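Local coordinates for protein Xcc_ctr_pt (Xanthomonas campestris pv. campestris, PDB 6NJW) that probably cuts DNA as an OLD family nuclease, this piece being its C-terminal region with the metal-binding Toprim domain, at residues 179-182 with 183-187. Sequence-based numbering, arbitrary orientation.
Sequences DLLL and RLIER
The guanidinium of Arg-183 turns one face back over the preceding turn of its helix. Asp-179 O and Leu-180 CA lie under that face, both displaced toward its rim, with the oxygen 3.9 Å from the plane. Two nitrogens of the group meet carbon. NH1 is 3.6 Å from Leu-180 CD1, and the two side chains cross at a slant. NH2 is 3.7 Å from Asp-179 CB. The Asp-179 carboxylate does not reach the guanidinium: its OD2 stays 5.1 Å from Arg-183 NH2. The opposite charges are therefore not in contact, although they may still attract weakly. The arginine bends back at chi3 (-45°), which brings the guanidinium over the earlier turn.

Four successive i to i+4 backbone bonds define this alpha-helical run, part of helix 178-188. They go from the N of Arg-183, Leu-184, Ile-185 and Glu-186 to the O of Asp-179, Leu-180, Leu-181 and Leu-182. The helix is amphipathic. Asp-179, Arg-183 and Glu-186 are exposed, while Leu-181, Leu-184 and Ile-185 are buried.

On the buried side, Leu-181 CD1 and Ile-185 CD1 meet at 4.0 Å, their side chains crossing at an angle. CG1 of Ile-185 is anti to the carbonyl carbon (chi1 -69°), beside the backbone N, and passes 3.5 Å from Leu-181 O. Leu-184 CG comes closer to Leu-180 O, at 3.2 Å. Leu-181 packs on Phe-139 and Ile-151 of helix 134-154 and on Trp-169 of helix 160-171. Leu-182 rests on Pro-136, its side chain about 9 Å from that of the magnesium ligand Asp-82.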
# COMPACT_ATOMS: atom_id res chain seq x y z
N ASP A 179 -14.51 8.90 -9.56
CA ASP A 179 -15.16 7.72 -10.12
C ASP A 179 -14.63 7.44 -11.52
O ASP A 179 -14.29 6.30 -11.85
CB ASP A 179 -16.68 7.91 -10.14
CG ASP A 179 -17.30 7.86 -8.75
OD1 ASP A 179 -16.67 7.30 -7.83
OD2 ASP A 179 -18.42 8.38 -8.57
N LEU A 180 -14.51 8.48 -12.34
CA LEU A 180 -14.05 8.28 -13.71
C LEU A 180 -12.58 7.90 -13.75
O LEU A 180 -12.18 7.02 -14.53
CB LEU A 180 -14.31 9.54 -14.53
CG LEU A 180 -13.96 9.42 -16.02
CD1 LEU A 180 -14.73 8.26 -16.63
CD2 LEU A 180 -14.27 10.73 -16.75
N LEU A 181 -11.75 8.55 -12.92
CA LEU A 181 -10.35 8.16 -12.84
C LEU A 181 -10.21 6.68 -12.52
O LEU A 181 -9.51 5.95 -13.23
CB LEU A 181 -9.62 9.00 -11.78
CG LEU A 181 -8.17 8.58 -11.53
CD1 LEU A 181 -7.36 8.80 -12.79
CD2 LEU A 181 -7.56 9.36 -10.35
N LEU A 182 -10.87 6.22 -11.46
CA LEU A 182 -10.74 4.82 -11.09
C LEU A 182 -11.37 3.91 -12.13
O LEU A 182 -10.90 2.79 -12.33
CB LEU A 182 -11.34 4.58 -9.70
CG LEU A 182 -10.54 5.34 -8.63
CD1 LEU A 182 -11.20 5.20 -7.27
CD2 LEU A 182 -9.10 4.85 -8.58
N ARG A 183 -12.44 4.37 -12.80
CA ARG A 183 -13.01 3.59 -13.89
C ARG A 183 -11.99 3.37 -15.00
O ARG A 183 -11.84 2.25 -15.51
CB ARG A 183 -14.28 4.29 -14.42
CG ARG A 183 -15.12 3.47 -15.40
CD ARG A 183 -16.51 4.14 -15.69
NE ARG A 183 -17.13 4.61 -14.46
CZ ARG A 183 -17.64 5.83 -14.28
NH1 ARG A 183 -17.64 6.70 -15.28
NH2 ARG A 183 -18.15 6.18 -13.11
N LEU A 184 -11.27 4.41 -15.38
CA LEU A 184 -10.26 4.24 -16.42
C LEU A 184 -9.14 3.30 -15.97
O LEU A 184 -8.71 2.42 -16.72
CB LEU A 184 -9.71 5.60 -16.84
CG LEU A 184 -10.76 6.57 -17.39
CD1 LEU A 184 -10.20 7.97 -17.62
CD2 LEU A 184 -11.44 6.02 -18.67
N ILE A 185 -8.67 3.48 -14.73
CA ILE A 185 -7.58 2.63 -14.23
C ILE A 185 -8.02 1.17 -14.16
O ILE A 185 -7.27 0.26 -14.56
CB ILE A 185 -7.10 3.14 -12.87
CG1 ILE A 185 -6.38 4.49 -13.04
CG2 ILE A 185 -6.18 2.11 -12.21
CD1 ILE A 185 -6.06 5.21 -11.70
N GLU A 186 -9.24 0.91 -13.68
CA GLU A 186 -9.73 -0.47 -13.64
C GLU A 186 -9.91 -1.04 -15.05
O GLU A 186 -9.69 -2.25 -15.26
CB GLU A 186 -11.04 -0.52 -12.85
CG GLU A 186 -11.82 -1.83 -12.93
CD GLU A 186 -11.16 -2.99 -12.19
OE1 GLU A 186 -11.36 -4.16 -12.61
OE2 GLU A 186 -10.44 -2.75 -11.19
N ARG A 187 -10.25 -0.21 -16.03
CA ARG A 187 -10.35 -0.71 -17.40
C ARG A 187 -8.98 -1.12 -17.94
O ARG A 187 -8.85 -2.15 -18.61
CB ARG A 187 -11.00 0.35 -18.30
CG ARG A 187 -11.25 -0.12 -19.74
CD ARG A 187 -12.06 0.90 -20.52
NE ARG A 187 -13.31 1.21 -19.83
CZ ARG A 187 -13.89 2.40 -19.84
NH1 ARG A 187 -15.01 2.60 -19.16
NH2 ARG A 187 -13.34 3.41 -20.52